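Local coordinates for protein SidF, inhibitor of growth family, member 3 (Legionella pneumophila subsp. pneumophila, PDB 4FYE) that probably removes the 3-phosphate from phosphoinositides such as phosphatidylinositol 3,4,5-trisphosphate, at residues K374-D385 against V436-F444. The protein carries 1 engineered substitution. Residues are numbered along the deposited sequence; the frame is centred on the assembly and turned at random.
Sequences KEQFEYVRQMMD and VTKNQNARF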
loop_
_atom_site.group_PDB
_atom_site.type_symbol
_atom_site.label_atom_id
_atom_site.label_comp_id
_atom_site.label_asym_id
_atom_site.label_seq_id
_atom_site.Cartn_x
_atom_site.Cartn_y
_atom_site.Cartn_z
ATOM N N LYS A 374 -12.511 12.954 -5.581
ATOM C CA LYS A 374 -13.249 12.496 -6.747
ATOM C C LYS A 374 -12.295 12.185 -7.898
ATOM O O LYS A 374 -12.414 11.124 -8.530
ATOM C CB LYS A 374 -14.430 13.425 -7.125
ATOM C CG LYS A 374 -15.046 13.162 -8.510
ATOM C CD LYS A 374 -16.570 13.114 -8.505
ATOM C CE LYS A 374 -17.252 13.992 -9.566
ATOM N NZ LYS A 374 -17.116 13.599 -11.009
ATOM N N GLU A 375 -11.323 13.067 -8.132
ATOM C CA GLU A 375 -10.307 12.798 -9.177
ATOM C C GLU A 375 -9.418 11.626 -8.808
ATOM O O GLU A 375 -9.089 10.796 -9.658
ATOM C CB GLU A 375 -9.464 14.035 -9.478
ATOM C CG GLU A 375 -10.248 15.113 -10.228
ATOM C CD GLU A 375 -11.260 15.878 -9.328
ATOM O OE1 GLU A 375 -10.950 16.288 -8.173
ATOM O OE2 GLU A 375 -12.389 16.089 -9.805
ATOM N N GLN A 376 -9.070 11.516 -7.535
ATOM C CA GLN A 376 -8.186 10.409 -7.091
ATOM C C GLN A 376 -8.819 9.117 -7.432
ATOM O O GLN A 376 -8.131 8.114 -7.671
ATOM C CB GLN A 376 -7.936 10.427 -5.592
ATOM C CG GLN A 376 -7.217 11.655 -5.112
ATOM C CD GLN A 376 -7.034 11.642 -3.599
ATOM O OE1 GLN A 376 -7.270 12.648 -2.881
ATOM N NE2 GLN A 376 -6.626 10.509 -3.106
ATOM N N PHE A 377 -10.142 9.135 -7.500
ATOM C CA PHE A 377 -10.858 7.952 -7.929
ATOM C C PHE A 377 -10.850 7.959 -9.439
ATOM O O PHE A 377 -10.358 7.037 -10.079
ATOM C CB PHE A 377 -12.286 7.891 -7.355
ATOM C CG PHE A 377 -13.198 6.971 -8.118
ATOM C CD1 PHE A 377 -13.017 5.604 -8.066
ATOM C CD2 PHE A 377 -14.203 7.478 -8.915
ATOM C CE1 PHE A 377 -13.846 4.741 -8.760
ATOM C CE2 PHE A 377 -15.033 6.621 -9.648
ATOM C CZ PHE A 377 -14.860 5.240 -9.566
ATOM N N GLU A 378 -11.371 9.033 -9.995
ATOM C CA GLU A 378 -11.658 9.069 -11.422
ATOM C C GLU A 378 -10.440 8.960 -12.356
ATOM O O GLU A 378 -10.477 8.172 -13.298
ATOM C CB GLU A 378 -12.535 10.248 -11.775
ATOM C CG GLU A 378 -13.923 9.782 -12.134
ATOM C CD GLU A 378 -14.920 10.922 -12.271
ATOM O OE1 GLU A 378 -14.718 11.835 -13.125
ATOM O OE2 GLU A 378 -15.934 10.886 -11.533
ATOM N N TYR A 379 -9.351 9.672 -12.060
ATOM C CA TYR A 379 -8.181 9.662 -12.932
ATOM C C TYR A 379 -7.427 8.347 -12.900
ATOM O O TYR A 379 -6.820 7.934 -13.899
ATOM C CB TYR A 379 -7.233 10.764 -12.533
ATOM C CG TYR A 379 -7.718 12.157 -12.844
ATOM C CD1 TYR A 379 -9.060 12.405 -13.133
ATOM C CD2 TYR A 379 -6.841 13.230 -12.863
ATOM C CE1 TYR A 379 -9.517 13.674 -13.445
ATOM C CE2 TYR A 379 -7.313 14.501 -13.104
ATOM C CZ TYR A 379 -8.639 14.691 -13.405
ATOM O OH TYR A 379 -9.083 15.898 -13.706
ATOM N N VAL A 380 -7.435 7.704 -11.741
ATOM C CA VAL A 380 -6.591 6.550 -11.553
ATOM C C VAL A 380 -7.340 5.415 -12.200
ATOM O O VAL A 380 -6.777 4.673 -13.028
ATOM C CB VAL A 380 -6.275 6.305 -10.051
ATOM C CG1 VAL A 380 -5.787 4.888 -9.835
ATOM C CG2 VAL A 380 -5.264 7.311 -9.502
ATOM N N ARG A 381 -8.631 5.315 -11.896
ATOM C CA ARG A 381 -9.474 4.297 -12.523
ATOM C C ARG A 381 -9.471 4.373 -14.073
ATOM O O ARG A 381 -9.451 3.367 -14.746
ATOM C CB ARG A 381 -10.868 4.316 -11.882
ATOM C CG ARG A 381 -12.044 4.284 -12.822
ATOM C CD ARG A 381 -12.383 2.888 -13.262
ATOM N NE ARG A 381 -12.608 2.837 -14.703
ATOM C CZ ARG A 381 -12.768 3.872 -15.540
ATOM N NH1 ARG A 381 -12.753 5.128 -15.119
ATOM N NH2 ARG A 381 -12.950 3.637 -16.832
ATOM N N GLN A 382 -9.392 5.563 -14.631
ATOM C CA GLN A 382 -9.361 5.720 -16.082
ATOM C C GLN A 382 -7.997 5.298 -16.678
ATOM O O GLN A 382 -7.935 4.586 -17.714
ATOM C CB GLN A 382 -9.725 7.171 -16.398
ATOM C CG GLN A 382 -9.368 7.692 -17.770
ATOM C CD GLN A 382 -9.972 9.065 -18.066
ATOM O OE1 GLN A 382 -10.300 9.356 -19.229
ATOM N NE2 GLN A 382 -10.152 9.904 -17.020
ATOM N N MET A 383 -6.907 5.707 -16.022
ATOM C CA MET A 383 -5.564 5.330 -16.489
ATOM C C MET A 383 -5.258 3.802 -16.300
ATOM O O MET A 383 -4.681 3.164 -17.169
ATOM C CB MET A 383 -4.478 6.269 -15.919
ATOM C CG MET A 383 -4.783 7.763 -16.018
ATOM S SD MET A 383 -5.117 8.495 -17.668
ATOM C CE MET A 383 -6.578 7.656 -18.187
ATOM N N MET A 384 -5.680 3.221 -15.184
ATOM C CA MET A 384 -5.618 1.775 -15.036
ATOM C C MET A 384 -6.327 1.073 -16.179
ATOM O O MET A 384 -5.782 0.110 -16.753
ATOM C CB MET A 384 -6.177 1.293 -13.663
ATOM C CG MET A 384 -5.288 1.619 -12.456
ATOM S SD MET A 384 -6.014 0.991 -10.917
ATOM C CE MET A 384 -5.971 -0.716 -11.401
ATOM N N ASP A 385 -7.537 1.527 -16.512
ATOM C CA ASP A 385 -8.307 0.900 -17.621
ATOM C C ASP A 385 -7.735 1.245 -19.005
ATOM O O ASP A 385 -7.951 0.497 -19.966
ATOM C CB ASP A 385 -9.806 1.254 -17.571
ATOM C CG ASP A 385 -10.661 0.221 -16.803
ATOM O OD1 ASP A 385 -10.288 -0.986 -16.700
ATOM O OD2 ASP A 385 -11.738 0.646 -16.289
ATOM N N VAL A 436 -21.107 7.887 -7.006
ATOM C CA VAL A 436 -19.941 8.046 -7.856
ATOM C C VAL A 436 -19.213 6.718 -8.210
ATOM O O VAL A 436 -18.713 6.590 -9.301
ATOM C CB VAL A 436 -18.890 8.966 -7.188
ATOM C CG1 VAL A 436 -17.615 9.009 -8.048
ATOM C CG2 VAL A 436 -19.450 10.361 -7.009
ATOM N N THR A 437 -19.132 5.765 -7.277
ATOM C CA THR A 437 -18.294 4.572 -7.381
ATOM C C THR A 437 -19.189 3.349 -7.598
ATOM O O THR A 437 -18.664 2.220 -7.748
ATOM C CB THR A 437 -17.516 4.299 -6.048
ATOM O OG1 THR A 437 -18.488 4.193 -4.978
ATOM C CG2 THR A 437 -16.486 5.382 -5.744
ATOM N N LYS A 438 -20.512 3.553 -7.550
ATOM C CA LYS A 438 -21.500 2.457 -7.718
ATOM C C LYS A 438 -21.133 1.547 -8.898
ATOM O O LYS A 438 -20.976 0.336 -8.712
ATOM C CB LYS A 438 -22.933 3.005 -7.881
ATOM C CG LYS A 438 -24.056 2.007 -7.551
ATOM C CD LYS A 438 -25.394 2.287 -8.284
ATOM C CE LYS A 438 -25.762 1.324 -9.453
ATOM N NZ LYS A 438 -24.690 0.384 -9.956
ATOM N N ASN A 439 -21.007 2.130 -10.101
ATOM C CA ASN A 439 -20.684 1.359 -11.316
ATOM C C ASN A 439 -19.364 0.538 -11.236
ATOM O O ASN A 439 -19.335 -0.679 -11.592
ATOM C CB ASN A 439 -20.662 2.277 -12.557
ATOM C CG ASN A 439 -22.085 2.619 -13.071
ATOM O OD1 ASN A 439 -23.090 2.007 -12.669
ATOM N ND2 ASN A 439 -22.168 3.603 -13.964
ATOM N N GLN A 440 -18.282 1.190 -10.779
ATOM C CA GLN A 440 -16.955 0.582 -10.881
ATOM C C GLN A 440 -16.894 -0.540 -9.884
ATOM O O GLN A 440 -16.302 -1.577 -10.144
ATOM C CB GLN A 440 -15.865 1.615 -10.670
ATOM C CG GLN A 440 -14.425 1.086 -10.693
ATOM C CD GLN A 440 -14.133 0.099 -11.815
ATOM O OE1 GLN A 440 -14.660 0.193 -12.940
ATOM N NE2 GLN A 440 -13.325 -0.875 -11.497
ATOM N N ASN A 441 -17.619 -0.384 -8.789
ATOM C CA ASN A 441 -17.567 -1.362 -7.716
ATOM C C ASN A 441 -18.324 -2.643 -8.062
ATOM O O ASN A 441 -17.801 -3.779 -7.882
ATOM C CB ASN A 441 -18.019 -0.727 -6.389
ATOM C CG ASN A 441 -16.935 0.150 -5.771
ATOM O OD1 ASN A 441 -15.756 0.037 -6.113
ATOM N ND2 ASN A 441 -17.333 1.040 -4.863
ATOM N N ALA A 442 -19.504 -2.473 -8.636
ATOM C CA ALA A 442 -20.177 -3.611 -9.281
ATOM C C ALA A 442 -19.368 -4.285 -10.467
ATOM O O ALA A 442 -19.217 -5.518 -10.518
ATOM C CB ALA A 442 -21.606 -3.249 -9.693
ATOM N N ARG A 443 -18.839 -3.510 -11.407
ATOM C CA ARG A 443 -17.888 -4.069 -12.362
ATOM C C ARG A 443 -16.803 -4.918 -11.650
ATOM O O ARG A 443 -16.643 -6.129 -11.945
ATOM C CB ARG A 443 -17.240 -2.924 -13.113
ATOM C CG ARG A 443 -16.163 -3.320 -14.132
ATOM C CD ARG A 443 -16.123 -2.254 -15.218
ATOM N NE ARG A 443 -15.075 -2.514 -16.174
ATOM C CZ ARG A 443 -13.823 -2.090 -16.055
ATOM N NH1 ARG A 443 -13.474 -1.338 -15.025
ATOM N NH2 ARG A 443 -12.938 -2.387 -17.016
ATOM N N PHE A 444 -16.085 -4.287 -10.709
ATOM C CA PHE A 444 -15.022 -4.952 -9.931
ATOM C C PHE A 444 -15.537 -6.244 -9.291
ATOM O O PHE A 444 -14.919 -7.299 -9.400
ATOM C CB PHE A 444 -14.499 -3.975 -8.871
ATOM C CG PHE A 444 -13.480 -4.565 -7.927
ATOM C CD1 PHE A 444 -12.136 -4.577 -8.253
ATOM C CD2 PHE A 444 -13.882 -5.093 -6.699
ATOM C CE1 PHE A 444 -11.199 -5.105 -7.374
ATOM C CE2 PHE A 444 -12.966 -5.601 -5.819
ATOM C CZ PHE A 444 -11.612 -5.616 -6.156
#
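The ring of Phe377 is the apolar heart of this contact, reaching from helix 373-387 to the residues that lead into helix 438-458 and its first turn. Thr437 lays its CG2 methyl over one face, 4.0 Å from the ring centroid and above its centre, a clean CH-pi contact. Gln440 meets the rim instead: its CB lies in the ring plane, 3.9 Å from Phe377 CZ. Val436 passes alongside, with CG1 3.8 Å from Phe377 CD2. With CG anti to the backbone N (chi1 160°), Phe377 is carried out between these three residues, while Ser416 of strand 402-416 also touches it.

Two turns on, the contact becomes ionic. Asp385 and Arg443 approach from opposite directions; Arg443 NH2 gives Asp385 OD1 a straight bond of 3.0 Å, lying in the guanidinium plane but above that of the carboxylate. The second link, NH1 to OD2, is weak and bent. Asp385 OD2 also accepts Arg381 NE at 2.8 Å, on the anti side but tilted well out of the carboxylate plane, which probably offsets the like charges of the two arginines; Glu543 of helix 522-583 pairs with Arg381 NH2. Gln440, bent at chi2 (44°), brings OE1 to within 2.8 Å of Arg443 NH1, on a lone pair, and so helps fix the guanidinium. Tyr547 OH hydrogen-bonds to the same oxygen, and Gln440 NE2 to Met414 O.

Past the ring, on the exposed side, the contact thins out: Lys374 merely brushes Val436, its CD 4.3 Å from CG2, and its NZ forms a salt bridge with Glu378 OE2 one turn further along the same helix.

The segment axes stay 12.4 Å apart at 44°, so long side chains bridge the gap: a buried phenylalanine contact beside the Arg381-Asp385-Arg443 salt-bridge network, joining two helices beside strand 402-416 in this mixed alpha-beta phosphatase domain.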